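Local coordinates for amidohydrolase 3 domain-containing protein (Pyrococcus furiosus, PDB 3ICJ) that probably hydrolyses carbon-nitrogen bonds other than peptide bonds, using a pair of zinc ions held in an amidohydrolase-type active site, at residues Glu254-Glu258 with Gly259-Met263; Met326-Asp329 with Glu330-Val334. All blocks are in the same frame, centred on the assembly; numbering follows the deposited sequence. Where two conformers were deposited one is given.

Contact 1 of 2, residues Glu254-Glu258 with Gly259-Met263; sequences ELERE and GRLKM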
ATOM      1  N   GLU A 254      -4.807   0.335 -19.913  1.00 32.20           N
ATOM      2  CA  GLU A 254      -4.191  -0.488 -20.982  1.00 36.61           C
ATOM      3  C   GLU A 254      -4.027  -1.963 -20.573  1.00 34.57           C
ATOM      4  O   GLU A 254      -4.426  -2.880 -21.315  1.00 36.90           O
ATOM      5  CB  GLU A 254      -2.871   0.120 -21.452  1.00 36.26           C
ATOM      6  CG  GLU A 254      -2.322  -0.506 -22.734  1.00 35.56           C
ATOM      7  CD  GLU A 254      -1.258   0.340 -23.409  1.00 38.09           C
ATOM      8  OE1 GLU A 254      -0.246  -0.236 -23.877  1.00 43.43           O
ATOM      9  OE2 GLU A 254      -1.440   1.569 -23.504  1.00 39.91           O
ATOM     10  N   LEU A 255      -3.482  -2.195 -19.380  1.00 35.17           N
ATOM     11  CA  LEU A 255      -3.375  -3.552 -18.846  1.00 34.85           C
ATOM     12  C   LEU A 255      -4.730  -4.273 -18.741  1.00 34.48           C
ATOM     13  O   LEU A 255      -4.827  -5.452 -19.127  1.00 34.62           O
ATOM     14  CB  LEU A 255      -2.627  -3.567 -17.494  1.00 36.30           C
ATOM     15  CG  LEU A 255      -1.125  -3.241 -17.518  1.00 33.86           C
ATOM     16  CD1 LEU A 255      -0.585  -2.922 -16.095  1.00 34.93           C
ATOM     17  CD2 LEU A 255      -0.296  -4.331 -18.189  1.00 37.41           C
ATOM     18  N   GLU A 256      -5.750  -3.565 -18.252  1.00 33.24           N
ATOM     19  CA  GLU A 256      -7.133  -4.055 -18.166  1.00 38.00           C
ATOM     20  C   GLU A 256      -7.692  -4.521 -19.521  1.00 41.09           C
ATOM     21  O   GLU A 256      -8.065  -5.689 -19.650  1.00 36.00           O
ATOM     22  CB  GLU A 256      -8.046  -3.019 -17.493  1.00 32.78           C
ATOM     23  CG  GLU A 256      -9.576  -3.184 -17.737  1.00 34.47           C
ATOM     24  CD  GLU A 256     -10.310  -4.114 -16.758  1.00 47.40           C
ATOM     25  OE1 GLU A 256      -9.719  -4.609 -15.770  1.00 45.09           O
ATOM     26  OE2 GLU A 256     -11.518  -4.350 -16.986  1.00 57.19           O
ATOM     27  N   ARG A 257      -7.702  -3.654 -20.533  1.00 35.35           N
ATOM     28  CA  ARG A 257      -8.190  -4.072 -21.865  1.00 39.34           C
ATOM     29  C   ARG A 257      -7.290  -5.100 -22.578  1.00 40.45           C
ATOM     30  O   ARG A 257      -7.774  -5.870 -23.392  1.00 36.78           O
ATOM     31  CB  ARG A 257      -8.509  -2.882 -22.779  1.00 39.64           C
ATOM     32  CG  ARG A 257      -7.294  -2.103 -23.269  1.00 40.52           C
ATOM     33  CD  ARG A 257      -7.720  -1.005 -24.209  1.00 39.41           C
ATOM     34  NE  ARG A 257      -6.587  -0.233 -24.716  1.00 27.87           N
ATOM     35  CZ  ARG A 257      -6.162   0.931 -24.214  1.00 33.27           C
ATOM     36  NH1 ARG A 257      -5.123   1.542 -24.762  1.00 34.40           N
ATOM     37  NH2 ARG A 257      -6.762   1.489 -23.172  1.00 32.04           N
ATOM     38  N   GLU A 258      -6.014  -5.156 -22.229  1.00 41.79           N
ATOM     39  CA  GLU A 258      -5.130  -6.212 -22.713  1.00 38.78           C
ATOM     40  C   GLU A 258      -5.231  -7.560 -22.017  1.00 36.66           C
ATOM     41  O   GLU A 258      -4.568  -8.496 -22.398  1.00 37.83           O
ATOM     42  CB  GLU A 258      -3.678  -5.763 -22.693  1.00 36.29           C
ATOM     43  CG  GLU A 258      -3.335  -4.704 -23.675  1.00 36.33           C
ATOM     44  CD  GLU A 258      -1.918  -4.237 -23.527  1.00 45.74           C
ATOM     45  OE1 GLU A 258      -1.285  -4.575 -22.522  1.00 44.92           O
ATOM     46  OE2 GLU A 258      -1.437  -3.537 -24.417  1.00 48.75           O
ATOM     47  N   GLY A 259      -6.057  -7.647 -20.994  1.00 36.52           N
ATOM     48  CA  GLY A 259      -6.249  -8.892 -20.245  1.00 38.06           C
ATOM     49  C   GLY A 259      -5.035  -9.237 -19.387  1.00 41.74           C
ATOM     50  O   GLY A 259      -4.823 -10.388 -19.026  1.00 38.82           O
ATOM     51  N   ARG A 260      -4.239  -8.230 -19.058  1.00 36.51           N
ATOM     52  CA  ARG A 260      -2.951  -8.422 -18.369  1.00 39.86           C
ATOM     53  C   ARG A 260      -2.996  -8.080 -16.874  1.00 38.30           C
ATOM     54  O   ARG A 260      -2.001  -8.258 -16.152  1.00 41.51           O
ATOM     55  CB  ARG A 260      -1.856  -7.640 -19.098  1.00 37.85           C
ATOM     56  CG  ARG A 260      -1.299  -8.375 -20.304  1.00 39.34           C
ATOM     57  CD  ARG A 260      -0.529  -7.460 -21.274  1.00 39.57           C
ATOM     58  NE  ARG A 260       0.719  -6.898 -20.736  1.00 52.34           N
ATOM     59  CZ  ARG A 260       1.562  -6.106 -21.417  1.00 50.27           C
ATOM     60  NH1 ARG A 260       2.658  -5.640 -20.831  1.00 47.05           N
ATOM     61  NH2 ARG A 260       1.321  -5.769 -22.684  1.00 47.80           N
ATOM     62  N   LEU A 261      -4.142  -7.590 -16.399  1.00 39.96           N
ATOM     63  CA  LEU A 261      -4.369  -7.487 -14.956  1.00 42.09           C
ATOM     64  C   LEU A 261      -4.841  -8.827 -14.431  1.00 40.14           C
ATOM     65  O   LEU A 261      -5.790  -9.401 -14.975  1.00 36.45           O
ATOM     66  CB  LEU A 261      -5.410  -6.419 -14.607  1.00 34.45           C
ATOM     67  CG  LEU A 261      -4.939  -4.974 -14.618  1.00 38.61           C
ATOM     68  CD1 LEU A 261      -6.049  -4.052 -14.106  1.00 40.00           C
ATOM     69  CD2 LEU A 261      -3.611  -4.766 -13.825  1.00 33.54           C
ATOM     70  N   LYS A 262      -4.187  -9.308 -13.372  1.00 39.51           N
ATOM     71  CA  LYS A 262      -4.485 -10.624 -12.793  0.50 40.36           C
ATOM     72  C   LYS A 262      -4.883 -10.545 -11.306  1.00 40.92           C
ATOM     73  O   LYS A 262      -4.941 -11.564 -10.608  1.00 46.16           O
ATOM     74  CB  LYS A 262      -3.294 -11.573 -12.992  0.50 40.26           C
ATOM     75  CG  LYS A 262      -2.957 -11.897 -14.467  0.50 46.11           C
ATOM     76  CD  LYS A 262      -4.113 -12.612 -15.173  0.50 45.26           C
ATOM     77  CE  LYS A 262      -3.705 -13.249 -16.502  0.50 49.94           C
ATOM     78  NZ  LYS A 262      -3.249 -12.241 -17.505  0.50 38.05           N
ATOM     79  N   MET A 263      -5.166  -9.339 -10.828  1.00 35.67           N
ATOM     80  CA  MET A 263      -5.549  -9.128  -9.436  1.00 37.45           C
ATOM     81  C   MET A 263      -6.555  -8.001  -9.434  1.00 37.08           C
ATOM     82  O   MET A 263      -6.621  -7.239 -10.403  1.00 35.57           O
ATOM     83  CB  MET A 263      -4.296  -8.856  -8.538  1.00 39.03           C
ATOM     84  CG  MET A 263      -3.601  -7.450  -8.599  1.00 39.83           C
ATOM     85  SD  MET A 263      -2.035  -7.245  -7.589  1.00 34.59           S
ATOM     86  CE  MET A 263      -2.487  -8.152  -6.188  1.00 32.04           C
TER
HETATM   87  O   HOH W   1      -6.853  -7.518 -17.477  1.00 44.51           O

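Contact 2 of 2, residues Met326-Asp329 with Glu330-Val334; sequences MNKD and EIVEV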
ATOM      1  N   MET A 326      -2.785  19.651   3.647  1.00 45.41           N
ATOM      2  CA  MET A 326      -4.118  20.102   3.218  1.00 39.79           C
ATOM      3  C   MET A 326      -4.975  20.330   4.447  1.00 35.17           C
ATOM      4  O   MET A 326      -5.041  19.459   5.321  1.00 39.22           O
ATOM      5  CB  MET A 326      -4.827  19.047   2.369  1.00 35.35           C
ATOM      6  CG  MET A 326      -4.360  18.881   0.944  1.00 47.75           C
ATOM      7  SD  MET A 326      -5.391  17.609   0.155  1.00 47.84           S
ATOM      8  CE  MET A 326      -6.759  18.562  -0.384  1.00 28.14           C
ATOM      9  N   ASN A 327      -5.674  21.463   4.493  1.00 35.87           N
ATOM     10  CA  ASN A 327      -6.509  21.778   5.647  1.00 37.60           C
ATOM     11  C   ASN A 327      -7.929  21.267   5.451  1.00 42.11           C
ATOM     12  O   ASN A 327      -8.255  20.720   4.393  1.00 37.24           O
ATOM     13  CB  ASN A 327      -6.461  23.285   6.007  1.00 41.17           C
ATOM     14  CG  ASN A 327      -7.166  24.185   4.978  1.00 43.80           C
ATOM     15  OD1 ASN A 327      -8.144  23.796   4.324  1.00 41.23           O
ATOM     16  ND2 ASN A 327      -6.682  25.405   4.861  1.00 38.01           N
ATOM     17  N   LYS A 328      -8.771  21.471   6.462  1.00 38.78           N
ATOM     18  CA  LYS A 328     -10.151  21.002   6.421  1.00 40.54           C
ATOM     19  C   LYS A 328     -10.941  21.474   5.179  1.00 39.20           C
ATOM     20  O   LYS A 328     -11.558  20.652   4.529  1.00 38.61           O
ATOM     21  CB  LYS A 328     -10.888  21.363   7.706  1.00 36.93           C
ATOM     22  CG  LYS A 328     -12.302  20.792   7.776  1.00 43.43           C
ATOM     23  CD  LYS A 328     -13.231  21.699   8.514  1.00 47.17           C
ATOM     24  CE  LYS A 328     -13.449  22.970   7.726  1.00 60.04           C
ATOM     25  NZ  LYS A 328     -14.094  23.999   8.545  1.00 47.29           N
ATOM     26  N   ASP A 329     -10.888  22.772   4.851  1.00 34.10           N
ATOM     27  CA  ASP A 329     -11.623  23.333   3.701  1.00 39.09           C
ATOM     28  C   ASP A 329     -11.164  22.726   2.366  1.00 40.81           C
ATOM     29  O   ASP A 329     -11.961  22.586   1.424  1.00 33.25           O
ATOM     30  CB  ASP A 329     -11.444  24.858   3.600  1.00 34.11           C
ATOM     31  CG  ASP A 329     -12.181  25.640   4.691  1.00 43.15           C
ATOM     32  OD1 ASP A 329     -13.225  25.181   5.194  1.00 42.71           O
ATOM     33  OD2 ASP A 329     -11.718  26.760   5.010  1.00 45.14           O
ATOM     34  N   GLU A 330      -9.875  22.417   2.269  1.00 35.73           N
ATOM     35  CA  GLU A 330      -9.321  21.889   1.021  1.00 36.75           C
ATOM     36  C   GLU A 330      -9.738  20.437   0.814  1.00 40.65           C
ATOM     37  O   GLU A 330      -9.946  19.996  -0.328  1.00 44.30           O
ATOM     38  CB  GLU A 330      -7.799  22.059   0.981  1.00 41.02           C
ATOM     39  CG  GLU A 330      -7.355  23.529   1.096  1.00 39.25           C
ATOM     40  CD  GLU A 330      -5.851  23.699   1.256  1.00 51.30           C
ATOM     41  OE1 GLU A 330      -5.240  22.990   2.081  1.00 45.31           O
ATOM     42  OE2 GLU A 330      -5.278  24.575   0.573  1.00 53.74           O
ATOM     43  N   ILE A 331      -9.875  19.704   1.916  1.00 37.66           N
ATOM     44  CA  ILE A 331     -10.348  18.314   1.867  1.00 38.42           C
ATOM     45  C   ILE A 331     -11.836  18.307   1.512  1.00 36.81           C
ATOM     46  O   ILE A 331     -12.227  17.590   0.611  1.00 34.58           O
ATOM     47  CB  ILE A 331     -10.117  17.566   3.194  1.00 39.64           C
ATOM     48  CG1 ILE A 331      -8.625  17.474   3.502  1.00 43.03           C
ATOM     49  CG2 ILE A 331     -10.738  16.166   3.153  1.00 31.67           C
ATOM     50  CD1 ILE A 331      -8.346  17.003   4.881  1.00 40.62           C
ATOM     51  N   VAL A 332     -12.648  19.109   2.217  1.00 32.10           N
ATOM     52  CA  VAL A 332     -14.087  19.246   1.921  1.00 36.28           C
ATOM     53  C   VAL A 332     -14.347  19.601   0.444  1.00 38.06           C
ATOM     54  O   VAL A 332     -15.245  19.024  -0.175  1.00 40.36           O
ATOM     55  CB  VAL A 332     -14.833  20.240   2.888  1.00 34.40           C
ATOM     56  CG1 VAL A 332     -16.298  20.432   2.464  1.00 36.99           C
ATOM     57  CG2 VAL A 332     -14.809  19.703   4.326  1.00 28.59           C
ATOM     58  N   GLU A 333     -13.530  20.493  -0.122  1.00 33.05           N
ATOM     59  CA  GLU A 333     -13.631  20.869  -1.555  1.00 36.48           C
ATOM     60  C   GLU A 333     -13.479  19.644  -2.496  1.00 39.71           C
ATOM     61  O   GLU A 333     -14.249  19.478  -3.440  1.00 34.78           O
ATOM     62  CB  GLU A 333     -12.606  21.961  -1.894  1.00 34.71           C
ATOM     63  CG  GLU A 333     -12.876  22.780  -3.170  1.00 45.70           C
ATOM     64  CD  GLU A 333     -12.139  22.244  -4.396  1.00 68.74           C
ATOM     65  OE1 GLU A 333     -12.477  22.677  -5.522  1.00 73.03           O
ATOM     66  OE2 GLU A 333     -11.227  21.391  -4.243  1.00 66.22           O
ATOM     67  N   VAL A 334     -12.513  18.776  -2.203  1.00 37.33           N
ATOM     68  CA  VAL A 334     -12.303  17.568  -3.004  1.00 36.45           C
ATOM     69  C   VAL A 334     -13.446  16.583  -2.804  1.00 34.79           C
ATOM     70  O   VAL A 334     -13.970  16.048  -3.782  1.00 37.46           O
ATOM     71  CB  VAL A 334     -10.923  16.908  -2.711  1.00 34.55           C
ATOM     72  CG1 VAL A 334     -10.819  15.518  -3.356  1.00 32.21           C
ATOM     73  CG2 VAL A 334      -9.807  17.791  -3.213  1.00 33.77           C
TER

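Contact 1 of 2, residues Glu254-Glu258 with Gly259-Met263
Glu258 and Arg260 lie side by side and point the same way, joined by a salt bridge in which Glu258 OE1 comes 2.9 Å from Arg260 NH2. The carboxylate and guanidinium planes are only 14° apart. Arg260 CD lies 3.2 Å from the same Glu258 OE1, and the bend beyond it (chi3 67°) turns the guanidinium back toward the carboxylate. Both ends have partners on helix 217-233: Arg260 NH1 pairs with Glu225, and Lys221 sits close to Arg260, with Glu258 OE1 meeting both cations. Leu255 CD2 lies obliquely by the guanidinium, 3.8 Å from Arg260 NE. With an alanine here instead of Arg260, Glu225 would probably lose its arginine mate, Glu258 would be left to Lys221, and Leu255 CD2 would lose the side chain that lies against it.

Backbone bonds close the helix end. Gly259 N gives a hydrogen bond to Glu256 O, approaching from above the carbonyl plane, while Arg260 N reaches back five residues to Leu255 O at 2.8 Å. With Gly259 at positive phi (72°), this is a Schellman motif, ending helix 246-257 and turning the chain toward strand 264-269. A water bridges Glu256 O and Leu261 N, accepting from Leu261 N at 2.9 Å.

Apolar packing fills the inner side. Leu255 CB sits 3.9 Å from Leu261 CG, and Leu255 also rests on Ile224 of helix 217-233. Leu261 CD1 reaches Glu256 CB at 4.1 Å, the two side chains crossing at about a right angle, while the Glu256 carboxylate accepts hydrogen bonds from backbone N-H groups of Arg288, Arg289 and Leu290.

Contact 2 of 2, residues Met326-Asp329 with Glu330-Val334
Asn327 and Glu330 hold each other in a capping box at the start of helix 328-338. Asn327 is the N-cap: its CG stands between the backbone N and the carbonyl carbon (chi1 70°), which swings OD1 over the first turn to accept from Glu330 N at 3.0 Å. The reciprocal bond runs from Asn327 N to Glu330 OE1, 2.9 Å and nearly straight at 165°, meeting the oxygen on its anti side, slightly out of the carboxylate plane. Glu330 gets there with CG beside its own backbone N and an extended chain beyond. The two side chains cross at about a right angle, Glu330 CG passing 3.3 Å from Asn327 OD1.

Met326, just ahead of the cap, bends at chi3 (86°) and folds its methyl back along the helix. Met326 CE lies 3.5 Å from Glu330 O and 4.2 Å from Val334 CG2; Leu297 touches both Met326 and Val334. Deeper in, Ile331 CG1 packs 3.4 Å from Asn327 O and faces Val357 and Ala361 of helix 352-365. Lys328 NZ forms a salt bridge with Glu364 of that helix; its link to Asp329 OD1 is long.

Asn327 OD1 thus gives the N-H of Glu330 a good acceptor at the helix start, beside a weak bond to Asn327 O, and the box fixes the rotation of both side chains; the glutamate's negative charge beside the helix N-terminus is likely to be favoured by the helix dipole.

Contact 1 comes first along the chain and contact 2 follows after strands 264-269 and 290-294; their centres are 34 Å apart and their nearest atoms about 23 Å. They mark opposite events: at 254-263 helix 246-257 ends, completing a beta-alpha-beta crossover between the parallel neighbours 236-244 and 264-269, whereas at 326-334 helix 328-338 begins, ahead of strand 346-349. Each packs against another helix, 217-233 and 352-365 respectively. This is consistent with the beta/alpha barrel of amidohydrolases, both contacts being helix ends of the framework around the zinc site. Contact 1 lies away from that site; contact 2 is nearer, the Met326 side chain about 9 Å from that of zinc-binding His348.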